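Local coordinates for protein transcriptional regulator, MarR family (Methanosarcina mazei, PDB 3S2W) that probably binds DNA as a transcription factor of the MarR family, built as a dimer of winged helix-turn-helix subunits, at residues 37-42 against 122-127; 64-69 against 105-110. All coordinates share one frame; numbering follows the deposited sequence.

After the short helix 12-15, helix 23-43 supplies residues 37-42. The chain passes helix 53-61 and enters the short strand 65-66, where contact 2 opens. Helices 67-74 and 78-90 and strand 94-98 follow before strand 106-110 returns to close contact 2. Helix 112-133 comes straight after and brings residues 122-127 back to helix 23-43, closing contact 1. Contact 2 is therefore nested inside the loop of contact 1. The two do not touch; their centres lie about 25 Å apart. Contact 2 ties the edge strand 65-66 and the start of helix 67-74 to strand 106-110 in the winged helix-turn-helix part, and contact 1 joins two long helices that bracket it in sequence.

Contact 1. Residues 37-42 against 122-127; sequences IYIGKK and KKIASE. With SO4 (sulfate ion), chain K.
K42 and E127 meet across the two helices in a salt bridge, with NZ of K42 2.8 Å from OE2 of E127. The two side chains cross at about a right angle, and the hydrogen bond within the pair is weak. Beside the salt bridge, I124 lies against the aliphatic part of K42. Its CD1 is 3.2 Å from CB of K42 and also touches CG. The CG2 branch of I124 turns to I39 and meets its CD1 at 3.6 Å. On I124, CG2 stands anti to the backbone N and CG1 anti to the carbonyl carbon (chi1 -67°). CD1 lies on K42, while CG2 touches both I39 and CB of K42. Y38 reaches over from the same helix as K42. Its OH lies 3.5 Å from CB of E127 and gives a hydrogen bond of 2.6 Å to O1 of a sulfate ion, probably from the crystallisation liquor. The sulfate oxygen sits at the ring edge, near the ring plane. A weak bond runs from NZ of K42 to OH of Y38 at 3.3 Å. Replacing Y38 by a phenylalanine would probably cost the sulfate this hydrogen bond and leave K42 NZ with one acceptor fewer.

Further out, W128 meets the Y38 ring and also touches I39, while F53 of helix 53-61 packs on I39. I158 of the second subunit packs on Y38, so the dimer partner reaches this site. The short segments run at 143° to each other, and their axes come within 10.1 Å. The contact joins helix 23-43 to helix 112-133 by an apolar patch beside a charged one. The carboxylate of E127 probably offsets the charge of K42, and the nearby sulfate may do so in part.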
loop_
_atom_site.group_PDB
_atom_site.type_symbol
_atom_site.label_atom_id
_atom_site.label_comp_id
_atom_site.label_asym_id
_atom_site.label_seq_id
_atom_site.Cartn_x
_atom_site.Cartn_y
_atom_site.Cartn_z
ATOM N N ILE A 37 -2.653 -7.872 -5.602
ATOM C CA ILE A 37 -2.830 -9.231 -6.087
ATOM C C ILE A 37 -4.078 -9.343 -6.969
ATOM O O ILE A 37 -4.019 -9.871 -8.081
ATOM C CB ILE A 37 -2.846 -10.245 -4.923
ATOM C CG1 ILE A 37 -1.438 -10.349 -4.350
ATOM C CG2 ILE A 37 -3.337 -11.644 -5.373
ATOM C CD1 ILE A 37 -1.427 -10.745 -2.933
ATOM N N TYR A 38 -5.196 -8.816 -6.476
ATOM C CA TYR A 38 -6.459 -8.894 -7.188
ATOM C C TYR A 38 -6.398 -8.144 -8.512
ATOM O O TYR A 38 -6.831 -8.663 -9.532
ATOM C CB TYR A 38 -7.589 -8.329 -6.333
ATOM C CG TYR A 38 -8.903 -8.391 -7.044
ATOM C CD1 TYR A 38 -9.311 -7.353 -7.863
ATOM C CD2 TYR A 38 -9.720 -9.511 -6.934
ATOM C CE1 TYR A 38 -10.502 -7.401 -8.529
ATOM C CE2 TYR A 38 -10.926 -9.578 -7.607
ATOM C CZ TYR A 38 -11.312 -8.516 -8.398
ATOM O OH TYR A 38 -12.512 -8.560 -9.071
ATOM N N ILE A 39 -5.871 -6.918 -8.485
ATOM C CA ILE A 39 -5.698 -6.147 -9.695
ATOM C C ILE A 39 -4.719 -6.871 -10.609
ATOM O O ILE A 39 -4.958 -7.023 -11.797
ATOM C CB ILE A 39 -5.168 -4.742 -9.385
ATOM C CG1 ILE A 39 -6.162 -3.977 -8.507
ATOM C CG2 ILE A 39 -4.912 -3.958 -10.654
ATOM C CD1 ILE A 39 -7.448 -3.682 -9.178
ATOM N N GLY A 40 -3.616 -7.319 -10.038
ATOM C CA GLY A 40 -2.579 -8.000 -10.786
ATOM C C GLY A 40 -3.080 -9.111 -11.656
ATOM O O GLY A 40 -2.658 -9.231 -12.806
ATOM N N LYS A 41 -3.984 -9.929 -11.141
ATOM C CA LYS A 41 -4.450 -11.055 -11.939
ATOM C C LYS A 41 -5.332 -10.580 -13.072
ATOM O O LYS A 41 -5.314 -11.154 -14.171
ATOM C CB LYS A 41 -5.210 -12.070 -11.094
ATOM C CG LYS A 41 -4.318 -12.942 -10.246
ATOM C CD LYS A 41 -4.595 -14.413 -10.500
ATOM C CE LYS A 41 -6.066 -14.730 -10.273
ATOM N NZ LYS A 41 -6.236 -15.872 -9.337
ATOM N N LYS A 42 -6.120 -9.548 -12.793
ATOM C CA LYS A 42 -7.043 -9.033 -13.782
ATOM C C LYS A 42 -6.305 -8.287 -14.881
ATOM O O LYS A 42 -6.772 -8.255 -15.993
ATOM C CB LYS A 42 -8.135 -8.165 -13.168
ATOM C CG LYS A 42 -9.103 -8.890 -12.225
ATOM C CD LYS A 42 -9.980 -9.826 -12.984
ATOM C CE LYS A 42 -11.107 -10.357 -12.110
ATOM N NZ LYS A 42 -12.312 -9.517 -12.248
ATOM N N LYS A 122 -10.713 0.944 -15.658
ATOM C CA LYS A 122 -11.621 1.530 -14.689
ATOM C C LYS A 122 -12.620 0.505 -14.150
ATOM O O LYS A 122 -13.041 0.579 -12.977
ATOM C CB LYS A 122 -12.289 2.792 -15.243
ATOM C CG LYS A 122 -11.376 4.050 -15.134
ATOM C CD LYS A 122 -12.060 5.329 -15.637
ATOM C CE LYS A 122 -11.186 6.573 -15.411
ATOM N NZ LYS A 122 -11.672 7.785 -16.164
ATOM N N LYS A 123 -12.969 -0.469 -14.994
ATOM C CA LYS A 123 -13.898 -1.532 -14.604
ATOM C C LYS A 123 -13.273 -2.516 -13.609
ATOM O O LYS A 123 -13.932 -2.982 -12.672
ATOM C CB LYS A 123 -14.383 -2.306 -15.828
ATOM C CG LYS A 123 -15.361 -3.405 -15.485
ATOM C CD LYS A 123 -15.457 -4.413 -16.613
ATOM C CE LYS A 123 -16.610 -5.411 -16.425
ATOM N NZ LYS A 123 -16.592 -6.476 -17.490
ATOM N N ILE A 124 -12.003 -2.848 -13.841
ATOM C CA ILE A 124 -11.237 -3.671 -12.924
ATOM C C ILE A 124 -11.121 -3.003 -11.552
ATOM O O ILE A 124 -11.253 -3.673 -10.539
ATOM C CB ILE A 124 -9.816 -3.912 -13.433
ATOM C CG1 ILE A 124 -9.821 -4.775 -14.693
ATOM C CG2 ILE A 124 -9.011 -4.545 -12.355
ATOM C CD1 ILE A 124 -10.326 -6.155 -14.454
ATOM N N ALA A 125 -10.860 -1.694 -11.530
ATOM C CA ALA A 125 -10.799 -0.931 -10.279
ATOM C C ALA A 125 -12.159 -0.945 -9.578
ATOM O O ALA A 125 -12.242 -0.912 -8.365
ATOM C CB ALA A 125 -10.355 0.522 -10.540
ATOM N N SER A 126 -13.228 -1.010 -10.351
ATOM C CA SER A 126 -14.557 -0.990 -9.774
ATOM C C SER A 126 -14.850 -2.300 -9.098
ATOM O O SER A 126 -15.420 -2.326 -8.018
ATOM C CB SER A 126 -15.625 -0.711 -10.843
ATOM O OG SER A 126 -15.517 0.618 -11.317
ATOM N N GLU A 127 -14.468 -3.394 -9.739
ATOM C CA GLU A 127 -14.815 -4.713 -9.226
ATOM C C GLU A 127 -14.101 -4.906 -7.919
ATOM O O GLU A 127 -14.583 -5.590 -7.023
ATOM C CB GLU A 127 -14.418 -5.806 -10.221
ATOM C CG GLU A 127 -15.200 -5.749 -11.526
ATOM C CD GLU A 127 -14.570 -6.573 -12.622
ATOM O OE1 GLU A 127 -15.268 -6.882 -13.612
ATOM O OE2 GLU A 127 -13.375 -6.904 -12.501
HETATM S S SO4 K . -14.710 -11.303 -9.210
HETATM O O1 SO4 K . -14.676 -9.997 -8.556
HETATM O O2 SO4 K . -15.281 -11.164 -10.551
HETATM O O3 SO4 K . -13.357 -11.838 -9.320
HETATM O O4 SO4 K . -15.526 -12.216 -8.413
#

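Contact 2. Residues 64-69 against 105-110; sequences GINQES and SYRVFL
The F109 ring has G64 over one face: CA of G64 stands 3.3 Å above the ring plane, displaced toward the rim. This is a CH-pi contact, and the nearest ring atom is CE1, 3.4 Å from that CA. The F109 ring also meets F95 of strand 94-98. At the edge of the R107 guanidinium, near its plane, lies O of G64, 3.5 Å from NE. The N66 amide approaches the guanidinium obliquely, with the two planes 86° apart. The R107 chain is extended from CG to NE (chi2 176°, chi3 176°), and its CG and CD pass close to O of G64.

Two backbone bonds join the segments. N of V108 gives to O of I65 at 2.8 Å, and N of Q67 gives to O of Y106 at 2.8 Å. N66 and R107 form an antiparallel non-hydrogen-bonded pair. N66 is also the N-cap of helix 67-74: its OD1 accepts from N of E68 at 3.1 Å, in the carbonyl plane and on a lone pair. CB of Q67 packs on CG1 of V108, and L59 and L70 cover the buried I65 and V108.

The short strand thus bonds to the wing hairpin and runs directly into a capped helix. G64 has positive phi and no CB, and so the F109 ring can lie directly over its CA.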
loop_
_atom_site.group_PDB
_atom_site.type_symbol
_atom_site.label_atom_id
_atom_site.label_comp_id
_atom_site.label_asym_id
_atom_site.label_seq_id
_atom_site.Cartn_x
_atom_site.Cartn_y
_atom_site.Cartn_z
ATOM N N GLY A 64 -0.027 13.460 -20.734
ATOM C CA GLY A 64 1.032 14.365 -21.126
ATOM C C GLY A 64 1.732 14.979 -19.931
ATOM O O GLY A 64 2.161 16.116 -19.974
ATOM N N ILE A 65 1.860 14.223 -18.854
ATOM C CA ILE A 65 2.495 14.739 -17.655
ATOM C C ILE A 65 3.989 14.388 -17.640
ATOM O O ILE A 65 4.409 13.360 -18.168
ATOM C CB ILE A 65 1.791 14.192 -16.405
ATOM C CG1 ILE A 65 2.490 14.658 -15.132
ATOM C CG2 ILE A 65 1.760 12.691 -16.431
ATOM C CD1 ILE A 65 1.993 13.927 -13.890
ATOM N N ASN A 66 4.794 15.258 -17.053
ATOM C CA ASN A 66 6.229 15.027 -16.957
ATOM C C ASN A 66 6.542 13.838 -16.052
ATOM O O ASN A 66 5.973 13.701 -14.978
ATOM C CB ASN A 66 6.911 16.283 -16.420
ATOM C CG ASN A 66 8.390 16.271 -16.646
ATOM O OD1 ASN A 66 9.128 15.502 -16.015
ATOM N ND2 ASN A 66 8.846 17.118 -17.561
ATOM N N GLN A 67 7.460 12.985 -16.480
ATOM C CA GLN A 67 7.745 11.747 -15.761
ATOM C C GLN A 67 8.200 11.991 -14.323
ATOM O O GLN A 67 7.914 11.202 -13.430
ATOM C CB GLN A 67 8.791 10.932 -16.503
ATOM C CG GLN A 67 8.978 9.580 -15.911
ATOM C CD GLN A 67 10.035 8.785 -16.618
ATOM O OE1 GLN A 67 9.984 8.599 -17.835
ATOM N NE2 GLN A 67 11.017 8.315 -15.857
ATOM N N GLU A 68 8.897 13.091 -14.089
ATOM C CA GLU A 68 9.255 13.429 -12.724
ATOM C C GLU A 68 7.996 13.777 -11.913
ATOM O O GLU A 68 7.830 13.323 -10.780
ATOM C CB GLU A 68 10.297 14.550 -12.672
ATOM C CG GLU A 68 10.951 14.672 -11.308
ATOM C CD GLU A 68 12.120 15.644 -11.288
ATOM O OE1 GLU A 68 12.268 16.429 -12.257
ATOM O OE2 GLU A 68 12.890 15.617 -10.299
ATOM N N SER A 69 7.099 14.563 -12.495
ATOM C CA SER A 69 5.831 14.862 -11.835
ATOM C C SER A 69 5.115 13.558 -11.453
ATOM O O SER A 69 4.646 13.408 -10.335
ATOM C CB SER A 69 4.917 15.736 -12.716
ATOM O OG SER A 69 5.588 16.881 -13.223
ATOM N N SER A 105 14.314 16.163 -19.450
ATOM C CA SER A 105 13.439 15.163 -18.856
ATOM C C SER A 105 12.381 14.775 -19.896
ATOM O O SER A 105 12.473 15.214 -21.043
ATOM C CB SER A 105 12.791 15.755 -17.607
ATOM O OG SER A 105 13.160 17.123 -17.452
ATOM N N TYR A 106 11.380 13.973 -19.519
ATOM C CA TYR A 106 10.400 13.514 -20.503
ATOM C C TYR A 106 8.944 13.722 -20.110
ATOM O O TYR A 106 8.602 13.661 -18.938
ATOM C CB TYR A 106 10.630 12.030 -20.848
ATOM C CG TYR A 106 11.872 11.748 -21.667
ATOM C CD1 TYR A 106 11.846 11.814 -23.050
ATOM C CD2 TYR A 106 13.065 11.395 -21.061
ATOM C CE1 TYR A 106 12.978 11.553 -23.808
ATOM C CE2 TYR A 106 14.210 11.129 -21.817
ATOM C CZ TYR A 106 14.156 11.210 -23.188
ATOM O OH TYR A 106 15.278 10.947 -23.943
ATOM N N ARG A 107 8.084 13.942 -21.101
ATOM C CA ARG A 107 6.635 13.927 -20.879
ATOM C C ARG A 107 6.010 12.621 -21.369
ATOM O O ARG A 107 6.345 12.126 -22.453
ATOM C CB ARG A 107 5.971 15.111 -21.593
ATOM C CG ARG A 107 5.653 16.271 -20.682
ATOM C CD ARG A 107 5.083 17.485 -21.407
ATOM N NE ARG A 107 4.728 18.499 -20.413
ATOM C CZ ARG A 107 5.595 19.353 -19.866
ATOM N NH1 ARG A 107 5.187 20.230 -18.954
ATOM N NH2 ARG A 107 6.872 19.334 -20.232
ATOM N N VAL A 108 5.096 12.053 -20.589
ATOM C CA VAL A 108 4.522 10.772 -20.997
ATOM C C VAL A 108 3.069 10.910 -21.405
ATOM O O VAL A 108 2.297 11.631 -20.776
ATOM C CB VAL A 108 4.741 9.629 -19.957
ATOM C CG1 VAL A 108 5.834 9.994 -18.978
ATOM C CG2 VAL A 108 3.470 9.306 -19.232
ATOM N N PHE A 109 2.726 10.228 -22.494
ATOM C CA PHE A 109 1.423 10.339 -23.109
ATOM C C PHE A 109 0.865 8.950 -23.360
ATOM O O PHE A 109 1.610 8.021 -23.647
ATOM C CB PHE A 109 1.548 11.029 -24.459
ATOM C CG PHE A 109 1.858 12.498 -24.390
ATOM C CD1 PHE A 109 0.836 13.438 -24.485
ATOM C CD2 PHE A 109 3.166 12.947 -24.294
ATOM C CE1 PHE A 109 1.104 14.807 -24.447
ATOM C CE2 PHE A 109 3.443 14.332 -24.250
ATOM C CZ PHE A 109 2.403 15.256 -24.329
ATOM N N LEU A 110 -0.453 8.805 -23.279
ATOM C CA LEU A 110 -1.103 7.560 -23.688
ATOM C C LEU A 110 -1.069 7.416 -25.205
ATOM O O LEU A 110 -1.268 8.394 -25.935
ATOM C CB LEU A 110 -2.546 7.530 -23.189
ATOM C CG LEU A 110 -2.682 7.415 -21.666
ATOM C CD1 LEU A 110 -4.008 8.023 -21.198
ATOM C CD2 LEU A 110 -2.510 5.938 -21.182
#